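Long-range contacts in 2,3-dimethylmalate lyase (Aspergillus niger, PDB 3FA4), which belongs to the phosphoenolpyruvate phosphomutase family of TIM-barrel proteins and holds a magnesium ion beside its parallel strands: residues 84-89 with 113-118; 19-24 with 37-42; 107-112 with 153-158; 27-32 with 275-280. All coordinates share one frame; numbering follows the deposited sequence.

Interaction 1. Residues 84-89 with 113-118. With MG (magnesium ion), chain N.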
loop_
_atom_site.group_PDB
_atom_site.type_symbol
_atom_site.label_atom_id
_atom_site.label_comp_id
_atom_site.label_asym_id
_atom_site.label_seq_id
_atom_site.Cartn_x
_atom_site.Cartn_y
_atom_site.Cartn_z
ATOM N N ILE B 84 -20.412 3.143 6.932
ATOM C CA ILE B 84 -20.820 3.748 5.624
ATOM C C ILE B 84 -19.633 4.514 5.144
ATOM O O ILE B 84 -19.223 5.364 5.847
ATOM C CB ILE B 84 -22.030 4.726 5.776
ATOM C CG1 ILE B 84 -23.179 3.971 6.468
ATOM C CG2 ILE B 84 -22.459 5.276 4.397
ATOM C CD1 ILE B 84 -24.221 4.810 7.042
ATOM N N ALA B 85 -19.079 4.195 3.967
ATOM C CA ALA B 85 -17.862 4.784 3.467
ATOM C C ALA B 85 -18.029 5.664 2.215
ATOM O O ALA B 85 -18.683 5.309 1.260
ATOM C CB ALA B 85 -16.892 3.700 3.168
ATOM N N ASP B 86 -17.371 6.815 2.171
ATOM C CA ASP B 86 -17.351 7.582 0.907
ATOM C C ASP B 86 -16.698 6.658 -0.170
ATOM O O ASP B 86 -15.866 5.809 0.225
ATOM C CB ASP B 86 -16.640 8.903 1.142
ATOM C CG ASP B 86 -16.532 9.725 -0.091
ATOM O OD1 ASP B 86 -17.319 9.530 -1.068
ATOM O OD2 ASP B 86 -15.611 10.575 -0.133
ATOM N N ALA B 87 -17.131 6.704 -1.458
ATOM C CA ALA B 87 -16.448 5.977 -2.552
ATOM C C ALA B 87 -16.378 6.877 -3.783
ATOM O O ALA B 87 -16.188 6.389 -4.905
ATOM C CB ALA B 87 -17.146 4.639 -2.943
ATOM N N ASP B 88 -16.566 8.190 -3.569
ATOM C CA ASP B 88 -16.470 9.172 -4.627
ATOM C C ASP B 88 -17.253 8.758 -5.879
ATOM O O ASP B 88 -18.454 8.562 -5.791
ATOM C CB ASP B 88 -15.015 9.470 -4.915
ATOM C CG ASP B 88 -14.279 9.957 -3.668
ATOM O OD1 ASP B 88 -14.833 10.786 -2.908
ATOM O OD2 ASP B 88 -13.158 9.473 -3.400
ATOM N N THR B 89 -16.599 8.593 -7.024
ATOM C CA THR B 89 -17.317 8.316 -8.275
ATOM C C THR B 89 -17.006 6.880 -8.676
ATOM O O THR B 89 -17.264 6.454 -9.819
ATOM C CB THR B 89 -16.977 9.362 -9.366
ATOM O OG1 THR B 89 -15.642 9.176 -9.885
ATOM C CG2 THR B 89 -17.083 10.802 -8.773
ATOM N N HIS B 113 -21.243 5.364 -0.632
ATOM C CA HIS B 113 -21.950 6.124 -1.678
ATOM C C HIS B 113 -21.157 6.380 -2.967
ATOM O O HIS B 113 -19.985 6.567 -2.901
ATOM C CB HIS B 113 -22.624 7.430 -1.181
ATOM C CG HIS B 113 -21.751 8.307 -0.345
ATOM N ND1 HIS B 113 -20.794 9.164 -0.888
ATOM C CD2 HIS B 113 -21.711 8.496 0.998
ATOM C CE1 HIS B 113 -20.187 9.820 0.091
ATOM N NE2 HIS B 113 -20.724 9.439 1.245
ATOM N N ILE B 114 -21.861 6.445 -4.100
ATOM C CA ILE B 114 -21.294 6.765 -5.448
ATOM C C ILE B 114 -22.076 7.923 -6.106
ATOM O O ILE B 114 -23.301 7.906 -6.109
ATOM C CB ILE B 114 -21.262 5.478 -6.352
ATOM C CG1 ILE B 114 -19.900 4.819 -6.216
ATOM C CG2 ILE B 114 -21.504 5.775 -7.850
ATOM C CD1 ILE B 114 -19.876 3.605 -6.848
ATOM N N GLU B 115 -21.365 8.936 -6.585
ATOM C CA GLU B 115 -21.985 10.189 -7.031
ATOM C C GLU B 115 -21.885 10.437 -8.551
ATOM O O GLU B 115 -21.213 9.651 -9.291
ATOM C CB GLU B 115 -21.438 11.396 -6.231
ATOM C CG GLU B 115 -19.997 11.697 -6.476
ATOM C CD GLU B 115 -19.275 12.450 -5.326
ATOM O OE1 GLU B 115 -19.125 11.904 -4.224
ATOM O OE2 GLU B 115 -18.709 13.562 -5.571
ATOM N N ASP B 116 -22.560 11.506 -9.027
ATOM C CA ASP B 116 -22.722 11.763 -10.473
ATOM C C ASP B 116 -21.714 12.814 -11.060
ATOM O O ASP B 116 -21.839 13.264 -12.210
ATOM C CB ASP B 116 -24.189 12.098 -10.791
ATOM C CG ASP B 116 -24.728 13.197 -9.930
ATOM O OD1 ASP B 116 -24.017 13.609 -8.983
ATOM O OD2 ASP B 116 -25.849 13.653 -10.190
ATOM N N GLN B 117 -20.702 13.140 -10.258
ATOM C CA GLN B 117 -19.659 14.051 -10.666
ATOM C C GLN B 117 -18.671 13.374 -11.606
ATOM O O GLN B 117 -18.680 12.144 -11.761
ATOM C CB GLN B 117 -18.930 14.639 -9.449
ATOM C CG GLN B 117 -19.808 15.519 -8.554
ATOM C CD GLN B 117 -18.983 16.491 -7.723
ATOM O OE1 GLN B 117 -18.578 17.522 -8.198
ATOM N NE2 GLN B 117 -18.753 16.161 -6.485
ATOM N N VAL B 118 -17.871 14.205 -12.271
ATOM C CA VAL B 118 -16.774 13.751 -13.119
ATOM C C VAL B 118 -15.647 13.328 -12.176
ATOM O O VAL B 118 -15.525 13.841 -11.052
ATOM C CB VAL B 118 -16.309 14.843 -14.090
ATOM C CG1 VAL B 118 -15.157 14.341 -14.923
ATOM C CG2 VAL B 118 -17.403 15.172 -15.042
HETATM MG MG MG N . -15.685 12.195 -1.702
HETATM O O HOH W 1 -17.615 11.988 -2.161
HETATM O O HOH W 2 -13.822 12.468 -0.959
HETATM O O HOH W 3 -16.331 13.641 -0.095
#

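Interaction 2. Residues 19-24 with 37-42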
loop_
_atom_site.group_PDB
_atom_site.type_symbol
_atom_site.label_atom_id
_atom_site.label_comp_id
_atom_site.label_asym_id
_atom_site.label_seq_id
_atom_site.Cartn_x
_atom_site.Cartn_y
_atom_site.Cartn_z
ATOM N N PHE B 19 -33.486 3.722 12.583
ATOM C CA PHE B 19 -32.914 4.951 12.102
ATOM C C PHE B 19 -31.434 4.852 12.395
ATOM O O PHE B 19 -31.052 4.498 13.501
ATOM C CB PHE B 19 -33.563 6.140 12.817
ATOM C CG PHE B 19 -33.085 7.429 12.309
ATOM C CD1 PHE B 19 -33.439 7.833 11.029
ATOM C CD2 PHE B 19 -32.258 8.236 13.091
ATOM C CE1 PHE B 19 -32.901 9.020 10.487
ATOM C CE2 PHE B 19 -31.729 9.413 12.581
ATOM C CZ PHE B 19 -32.045 9.811 11.270
ATOM N N ILE B 20 -30.608 5.149 11.403
ATOM C CA ILE B 20 -29.139 5.005 11.469
ATOM C C ILE B 20 -28.436 6.367 11.676
ATOM O O ILE B 20 -28.664 7.307 10.920
ATOM C CB ILE B 20 -28.622 4.289 10.188
ATOM C CG1 ILE B 20 -29.292 2.916 10.078
ATOM C CG2 ILE B 20 -27.072 4.111 10.204
ATOM C CD1 ILE B 20 -30.072 2.712 8.877
ATOM N N VAL B 21 -27.613 6.454 12.727
ATOM C CA VAL B 21 -27.003 7.686 13.149
ATOM C C VAL B 21 -25.543 7.380 13.082
ATOM O O VAL B 21 -25.074 6.516 13.798
ATOM C CB VAL B 21 -27.399 8.146 14.614
ATOM C CG1 VAL B 21 -26.593 9.429 14.985
ATOM C CG2 VAL B 21 -28.884 8.393 14.731
ATOM N N ALA B 22 -24.830 8.071 12.213
ATOM C CA ALA B 22 -23.519 7.666 11.937
ATOM C C ALA B 22 -22.595 8.867 11.943
ATOM O O ALA B 22 -22.568 9.633 10.985
ATOM C CB ALA B 22 -23.463 6.880 10.634
ATOM N N PRO B 23 -21.827 9.063 13.052
ATOM C CA PRO B 23 -20.916 10.172 13.039
ATOM C C PRO B 23 -19.792 9.999 12.057
ATOM O O PRO B 23 -19.303 8.862 11.807
ATOM C CB PRO B 23 -20.430 10.228 14.501
ATOM C CG PRO B 23 -20.511 8.920 14.921
ATOM C CD PRO B 23 -21.779 8.398 14.367
ATOM N N GLY B 24 -19.348 11.124 11.523
ATOM C CA GLY B 24 -18.256 11.068 10.557
ATOM C C GLY B 24 -16.923 10.878 11.269
ATOM O O GLY B 24 -16.524 11.686 12.144
ATOM N N ALA B 37 -18.268 6.112 22.591
ATOM C CA ALA B 37 -19.315 7.037 22.972
ATOM C C ALA B 37 -20.624 6.301 22.718
ATOM O O ALA B 37 -21.672 6.629 23.249
ATOM C CB ALA B 37 -19.209 8.305 22.169
ATOM N N GLY B 38 -20.562 5.213 21.977
ATOM C CA GLY B 38 -21.725 4.337 21.978
ATOM C C GLY B 38 -22.511 4.431 20.704
ATOM O O GLY B 38 -23.636 3.953 20.666
ATOM N N PHE B 39 -21.908 4.975 19.646
ATOM C CA PHE B 39 -22.530 4.973 18.300
ATOM C C PHE B 39 -22.595 3.580 17.691
ATOM O O PHE B 39 -21.640 2.823 17.849
ATOM C CB PHE B 39 -21.823 5.988 17.403
ATOM C CG PHE B 39 -22.150 7.361 17.780
ATOM C CD1 PHE B 39 -21.283 8.105 18.507
ATOM C CD2 PHE B 39 -23.420 7.870 17.506
ATOM C CE1 PHE B 39 -21.652 9.383 18.926
ATOM C CE2 PHE B 39 -23.795 9.129 17.918
ATOM C CZ PHE B 39 -22.897 9.886 18.625
ATOM N N ASP B 40 -23.759 3.213 17.108
ATOM C CA ASP B 40 -23.992 1.914 16.441
ATOM C C ASP B 40 -23.751 1.911 14.908
ATOM O O ASP B 40 -24.228 0.992 14.215
ATOM C CB ASP B 40 -25.416 1.468 16.595
ATOM C CG ASP B 40 -25.754 1.033 17.988
ATOM O OD1 ASP B 40 -24.902 0.499 18.764
ATOM O OD2 ASP B 40 -26.960 1.189 18.303
ATOM N N ALA B 41 -23.084 2.948 14.405
ATOM C CA ALA B 41 -22.778 3.072 12.991
ATOM C C ALA B 41 -21.743 4.167 12.869
ATOM O O ALA B 41 -21.726 5.076 13.684
ATOM C CB ALA B 41 -24.038 3.439 12.210
ATOM N N LEU B 42 -20.861 4.072 11.871
ATOM C CA LEU B 42 -19.914 5.123 11.636
ATOM C C LEU B 42 -19.966 5.495 10.148
ATOM O O LEU B 42 -20.478 4.745 9.313
ATOM C CB LEU B 42 -18.518 4.680 12.011
ATOM C CG LEU B 42 -18.185 4.051 13.345
ATOM C CD1 LEU B 42 -16.883 3.299 13.228
ATOM C CD2 LEU B 42 -18.202 5.112 14.525
HETATM O O HOH W 4 -25.633 5.350 16.211
#

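Interaction 3. Residues 107-112 with 153-158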
loop_
_atom_site.group_PDB
_atom_site.type_symbol
_atom_site.label_atom_id
_atom_site.label_comp_id
_atom_site.label_asym_id
_atom_site.label_seq_id
_atom_site.Cartn_x
_atom_site.Cartn_y
_atom_site.Cartn_z
ATOM N N SER B 107 -13.488 -6.195 2.397
ATOM C CA SER B 107 -13.076 -5.391 3.559
ATOM C C SER B 107 -14.068 -5.259 4.714
ATOM O O SER B 107 -13.703 -4.889 5.792
ATOM C CB SER B 107 -12.794 -3.995 3.111
ATOM O OG SER B 107 -11.671 -3.954 2.258
ATOM N N GLY B 108 -15.322 -5.513 4.471
ATOM C CA GLY B 108 -16.317 -5.534 5.528
ATOM C C GLY B 108 -17.058 -4.236 5.631
ATOM O O GLY B 108 -17.780 -4.011 6.624
ATOM N N VAL B 109 -16.950 -3.407 4.581
ATOM C CA VAL B 109 -17.714 -2.135 4.513
ATOM C C VAL B 109 -19.203 -2.431 4.433
ATOM O O VAL B 109 -19.535 -3.307 3.689
ATOM C CB VAL B 109 -17.255 -1.273 3.369
ATOM C CG1 VAL B 109 -18.011 0.053 3.405
ATOM C CG2 VAL B 109 -15.760 -1.024 3.540
ATOM N N ALA B 110 -20.065 -1.778 5.241
ATOM C CA ALA B 110 -21.517 -1.990 5.154
ATOM C C ALA B 110 -22.292 -1.258 4.001
ATOM O O ALA B 110 -23.300 -1.762 3.525
ATOM C CB ALA B 110 -22.188 -1.756 6.504
ATOM N N ALA B 111 -21.869 -0.073 3.613
ATOM C CA ALA B 111 -22.523 0.691 2.580
ATOM C C ALA B 111 -21.467 1.641 2.017
ATOM O O ALA B 111 -20.523 1.925 2.703
ATOM C CB ALA B 111 -23.675 1.497 3.180
ATOM N N PHE B 112 -21.611 2.117 0.786
ATOM C CA PHE B 112 -20.697 3.175 0.271
ATOM C C PHE B 112 -21.508 4.072 -0.609
ATOM O O PHE B 112 -22.429 3.606 -1.252
ATOM C CB PHE B 112 -19.515 2.594 -0.554
ATOM C CG PHE B 112 -19.918 1.693 -1.692
ATOM C CD1 PHE B 112 -20.128 2.201 -2.962
ATOM C CD2 PHE B 112 -20.044 0.336 -1.510
ATOM C CE1 PHE B 112 -20.453 1.358 -4.033
ATOM C CE2 PHE B 112 -20.401 -0.511 -2.556
ATOM C CZ PHE B 112 -20.597 0.002 -3.825
ATOM N N SER B 153 -22.739 -10.370 -2.365
ATOM C CA SER B 153 -22.480 -9.394 -1.310
ATOM C C SER B 153 -23.661 -8.508 -1.066
ATOM O O SER B 153 -24.303 -8.057 -2.021
ATOM C CB SER B 153 -21.288 -8.564 -1.687
ATOM O OG SER B 153 -21.282 -7.390 -0.925
ATOM N N ASP B 154 -23.963 -8.297 0.209
ATOM C CA ASP B 154 -25.072 -7.473 0.704
ATOM C C ASP B 154 -24.639 -6.020 0.929
ATOM O O ASP B 154 -25.378 -5.250 1.507
ATOM C CB ASP B 154 -25.491 -7.935 2.085
ATOM C CG ASP B 154 -26.343 -9.199 2.080
ATOM O OD1 ASP B 154 -26.949 -9.492 1.042
ATOM O OD2 ASP B 154 -26.434 -9.873 3.148
ATOM N N ILE B 155 -23.436 -5.633 0.509
ATOM C CA ILE B 155 -23.044 -4.257 0.678
ATOM C C ILE B 155 -24.221 -3.392 0.141
ATOM O O ILE B 155 -24.825 -3.749 -0.856
ATOM C CB ILE B 155 -21.626 -3.963 -0.003
ATOM C CG1 ILE B 155 -21.024 -2.636 0.550
ATOM C CG2 ILE B 155 -21.749 -4.007 -1.502
ATOM C CD1 ILE B 155 -19.602 -2.398 0.255
ATOM N N VAL B 156 -24.536 -2.299 0.852
ATOM C CA VAL B 156 -25.609 -1.332 0.578
ATOM C C VAL B 156 -25.120 -0.226 -0.390
ATOM O O VAL B 156 -24.197 0.476 -0.095
ATOM C CB VAL B 156 -26.196 -0.803 1.974
ATOM C CG1 VAL B 156 -27.074 0.442 1.847
ATOM C CG2 VAL B 156 -26.995 -1.909 2.677
ATOM N N VAL B 157 -25.715 -0.126 -1.571
ATOM C CA VAL B 157 -25.364 0.894 -2.549
ATOM C C VAL B 157 -26.156 2.178 -2.316
ATOM O O VAL B 157 -27.382 2.211 -2.426
ATOM C CB VAL B 157 -25.493 0.383 -4.021
ATOM C CG1 VAL B 157 -24.975 1.410 -4.956
ATOM C CG2 VAL B 157 -24.618 -0.872 -4.202
ATOM N N ILE B 158 -25.452 3.234 -1.934
ATOM C CA ILE B 158 -26.094 4.526 -1.789
ATOM C C ILE B 158 -25.851 5.338 -3.045
ATOM O O ILE B 158 -24.712 5.412 -3.441
ATOM C CB ILE B 158 -25.630 5.266 -0.546
ATOM C CG1 ILE B 158 -25.689 4.316 0.693
ATOM C CG2 ILE B 158 -26.468 6.520 -0.416
ATOM C CD1 ILE B 158 -25.405 4.915 2.068
#

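Interaction 4. Residues 27-32 with 275-280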
loop_
_atom_site.group_PDB
_atom_site.type_symbol
_atom_site.label_atom_id
_atom_site.label_comp_id
_atom_site.label_asym_id
_atom_site.label_seq_id
_atom_site.Cartn_x
_atom_site.Cartn_y
_atom_site.Cartn_z
ATOM N N ASP B 27 -10.217 8.095 10.618
ATOM C CA ASP B 27 -9.002 7.419 11.042
ATOM C C ASP B 27 -9.257 6.457 12.224
ATOM O O ASP B 27 -10.389 6.336 12.738
ATOM C CB ASP B 27 -7.849 8.429 11.297
ATOM C CG ASP B 27 -7.891 9.110 12.669
ATOM O OD1 ASP B 27 -8.973 9.276 13.315
ATOM O OD2 ASP B 27 -6.796 9.558 13.101
ATOM N N GLY B 28 -8.211 5.771 12.658
ATOM C CA GLY B 28 -8.353 4.812 13.737
ATOM C C GLY B 28 -8.858 5.421 15.005
ATOM O O GLY B 28 -9.748 4.869 15.614
ATOM N N LEU B 29 -8.290 6.560 15.378
ATOM C CA LEU B 29 -8.542 7.324 16.592
ATOM C C LEU B 29 -9.935 7.881 16.761
ATOM O O LEU B 29 -10.520 7.761 17.830
ATOM C CB LEU B 29 -7.583 8.546 16.614
ATOM C CG LEU B 29 -6.346 8.447 17.477
ATOM C CD1 LEU B 29 -5.659 9.745 17.484
ATOM C CD2 LEU B 29 -6.790 8.068 18.887
ATOM N N SER B 30 -10.445 8.542 15.705
ATOM C CA SER B 30 -11.790 9.080 15.666
ATOM C C SER B 30 -12.806 7.973 15.714
ATOM O O SER B 30 -13.816 8.125 16.354
ATOM C CB SER B 30 -12.013 9.911 14.437
ATOM O OG SER B 30 -11.418 9.331 13.323
ATOM N N ALA B 31 -12.525 6.895 14.975
ATOM C CA ALA B 31 -13.309 5.653 14.993
ATOM C C ALA B 31 -13.410 5.032 16.386
ATOM O O ALA B 31 -14.512 4.702 16.802
ATOM C CB ALA B 31 -12.773 4.686 13.987
ATOM N N ARG B 32 -12.290 4.935 17.131
ATOM C CA ARG B 32 -12.292 4.445 18.518
ATOM C C ARG B 32 -13.060 5.343 19.453
ATOM O O ARG B 32 -13.846 4.829 20.273
ATOM C CB ARG B 32 -10.892 4.322 19.118
ATOM C CG ARG B 32 -10.024 3.368 18.453
ATOM C CD ARG B 32 -10.432 2.039 18.901
ATOM N NE ARG B 32 -9.491 1.037 18.420
ATOM C CZ ARG B 32 -9.497 -0.236 18.808
ATOM N NH1 ARG B 32 -10.395 -0.696 19.686
ATOM N NH2 ARG B 32 -8.591 -1.048 18.318
ATOM N N PHE B 275 -3.469 4.154 24.787
ATOM C CA PHE B 275 -3.536 2.774 24.340
ATOM C C PHE B 275 -4.838 2.082 24.765
ATOM O O PHE B 275 -5.321 1.223 24.063
ATOM C CB PHE B 275 -2.341 2.021 24.856
ATOM C CG PHE B 275 -1.027 2.680 24.534
ATOM C CD1 PHE B 275 0.074 2.493 25.375
ATOM C CD2 PHE B 275 -0.882 3.484 23.375
ATOM C CE1 PHE B 275 1.272 3.089 25.088
ATOM C CE2 PHE B 275 0.332 4.111 23.097
ATOM C CZ PHE B 275 1.409 3.915 23.960
ATOM N N ARG B 276 -5.430 2.447 25.901
ATOM C CA ARG B 276 -6.747 1.904 26.241
ATOM C C ARG B 276 -7.861 2.336 25.300
ATOM O O ARG B 276 -8.724 1.560 24.950
ATOM C CB ARG B 276 -7.141 2.224 27.685
ATOM C CG ARG B 276 -6.396 1.373 28.713
ATOM C CD ARG B 276 -6.873 1.724 30.099
ATOM N NE ARG B 276 -5.784 1.948 31.057
ATOM C CZ ARG B 276 -5.564 3.116 31.685
ATOM N NH1 ARG B 276 -6.318 4.192 31.438
ATOM N NH2 ARG B 276 -4.572 3.218 32.562
ATOM N N VAL B 277 -7.863 3.598 24.918
ATOM C CA VAL B 277 -8.814 4.128 23.966
ATOM C C VAL B 277 -8.723 3.286 22.707
ATOM O O VAL B 277 -9.772 2.960 22.116
ATOM C CB VAL B 277 -8.510 5.648 23.674
ATOM C CG1 VAL B 277 -8.936 6.057 22.264
ATOM C CG2 VAL B 277 -9.169 6.554 24.784
ATOM N N CYS B 278 -7.470 2.959 22.313
ATOM C CA CYS B 278 -7.170 2.085 21.211
ATOM C C CYS B 278 -7.185 0.590 21.501
ATOM O O CYS B 278 -6.537 -0.179 20.812
ATOM C CB CYS B 278 -5.858 2.464 20.562
ATOM S SG CYS B 278 -5.939 4.107 19.869
ATOM N N GLY B 279 -7.973 0.157 22.471
ATOM C CA GLY B 279 -8.145 -1.275 22.692
ATOM C C GLY B 279 -6.920 -2.104 23.095
ATOM O O GLY B 279 -6.765 -3.230 22.610
ATOM N N LEU B 280 -6.088 -1.579 23.999
ATOM C CA LEU B 280 -4.990 -2.332 24.659
ATOM C C LEU B 280 -5.473 -3.582 25.317
ATOM O O LEU B 280 -4.917 -4.633 25.084
ATOM C CB LEU B 280 -4.322 -1.516 25.777
ATOM C CG LEU B 280 -3.011 -2.034 26.398
ATOM C CD1 LEU B 280 -1.967 -2.404 25.351
ATOM C CD2 LEU B 280 -2.388 -0.994 27.340
#

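Interaction 1. Residues 84-89 with 113-118
Asp86 and Glu115 meet across a single water that is itself a ligand of the magnesium ion. Both protein ligands come from 84-89: Asp86 OD2 lies 2.3 Å from the magnesium and Asp88 OD1 2.0 Å, and two further waters bind beside them. The shared water donates to Asp86 OD1 at 2.7 Å and to Glu115 OE1 at 2.6 Å, so Glu115 takes its place in the second shell without touching the metal. Asp86 thus divides its carboxylate, one oxygen for the metal and the other for the shell around it. Asp86 OD1 also accepts from Asp88 N at 2.9 Å, 52° above the carboxylate plane, an Asx turn that ties the two ligands to each other. The site illustrates how a TIM barrel places metal ligands at the C-terminal ends of its strands: 83-86 and 111-114 are neighbouring parallel strands joined through helix 94-107, and the chain there supplies acidic groups on both sides. Glu115 N donates to Asp88 O at 3.0 Å, which brings the second loop alongside the first. Farther along, Gln117 NE2 grips Glu115 OE2 at 2.8 Å. The His113 ring turns one face to Asp86 CA, 3.6 Å above its plane, with CE1 close to Asp86 OD1. Tyr43 holds His113 NE2 through a hydrogen bond, and the Phe188 ring packs edge-to-face with the imidazole.

Interaction 2. Residues 19-24 with 37-42
The Phe39 ring takes the Pro23 ring over one face: Pro23 CG stands 3.6 Å above the plane, offset toward the rim, in a CH-pi contact 3.9 Å from the centroid of Phe39. Val21 CG1 approaches the same phenyl obliquely, while a water lies in plane at its edge. That water is a bridge, donating to Val21 O at 2.7 Å and accepting from Asp40 N at 3.0 Å. Phe39 CG sits anti to the carbonyl carbon (chi1 -72°), which sends the ring back toward the strand. Two residues on, Ala41 points its methyl toward the strand. Ala41 CB reaches Ile20 CG2 at 3.7 Å and Ala22 CB at 3.8 Å, and Pro23 CD rests 3.4 Å from Ala41 O. These residues belong to one beta-alpha-beta unit of the barrel, in which strand 20-25 leads into helix 28-37 and the chain then returns to the neighbouring strand 42-44. Gly38 ends that helix in a Schellman motif, and Phe39 follows directly. A second subunit reaches the same corner, with its Met254 on Pro23 and its Lys258 on Phe39. No direct hydrogen bond links the two segments here, so the return turn is held to the strand by apolar side chains and ring packing, and the water serves the two backbone polar atoms, Val21 O and Asp40 N, that it connects.

Interaction 3. Residues 107-112 with 153-158
Parallel pairing between neighbouring strands 111-114 and 156-161 of the barrel wall begins here, with Ala111 opposite Val156 and Phe112 opposite Val157. Three backbone hydrogen bonds alternate along the seam: Val156 N to Ala110 O at 3.0 Å, Phe112 N to Val156 O at 3.2 Å, and Ile158 N to Phe112 O at 3.1 Å. Val156 O also has Ala111 CA nearby, in a CA-H...O contact. Side chains then divide between the two faces of the sheet. On one, Ala111 CB lies 3.6 Å from Val156 CB and 4.0 Å from Ile158 CD1, and Leu9 and Leu13 of helix 5-13 pack against this layer. On the other, Phe112 CG lies between the backbone N and the carbonyl carbon (chi1 54°), so that the ring leans across the seam beside Val157, its CZ 4.1 Å from Val157 CG2. Ile155 comes in at about a right angle, its CD1 in the plane of the phenyl at the edge and 3.3 Å from Phe112 CD2. The extended Ile155 chain also brings its CG1 near Val109 O. Tyr104 and Ser105 of helix 94-107 touch Ile155, and Thr101 touches the phenyl. Ahead of Ile155 in the chain, Ser153 OG accepts from Ile155 N at 3.1 Å, an ST turn at the strand entrance. Three backbone bonds pin the seam, and the side chains that meet beside it are hydrocarbon, with close edge contact where Ile155 meets Phe112.

Interaction 4. Residues 27-32 with 275-280
Arg32 lays its side chain along the end of helix 271-277, flat group over backbone. CG is anti to the carbonyl carbon, and a bend at chi2 (-78°) swings the rest of the otherwise extended chain across Val277 and Cys278. Arg32 CD comes to 3.4 Å from Val277 O, and Arg32 CB lies 4.1 Å from Val277 CG1. Beyond this aliphatic part the guanidinium turns one face to the backbone: Cys278 O sits 3.3 Å above its plane and Gly279 N 3.8 Å above it, both offset toward the rim. With Cys278 O over the face, the N-H groups point elsewhere, and NH2 donates to Gly55 O of the second subunit. Leu29, one turn earlier, adds its CD2 at 4.2 Å from Cys278 SG. Both helix ends carry recognised caps. Asp27 OD1 accepts from Ser30 N at 2.9 Å at the start of helix 28-37, and Gly279, with a phi of 63°, is the C-prime residue of the Schellman motif that closes the other helix. Lying over a helix C-terminus, the positive guanidinium would be favoured by the carbonyl oxygens there, so the contact probably combines electrostatic attraction with packing while NH2 makes a directional bond across the subunit boundary.

Overall arrangement
Interactions 1, 2 and 3 all lie on the one parallel sheet of the barrel. Interaction 2 comes first along the chain, and interactions 1 and 3 then alternate their segments because they share strand 111-114; their centres are 13 Å apart. Backbone pairing of Ile84 with Leu42 joins interaction 1 to interaction 2, although these centres are 20 Å apart. Interaction 4 stands outside the wall, about 27 Å from interaction 1 between centres, and bridges helix 28-37 to the C-terminal region. Interactions 2 and 4 both touch the second subunit, including residues of its helix 243-260, so the C-terminal end of strand 83-86 carries the metal site while helix 28-37 and the turn after it face the second subunit.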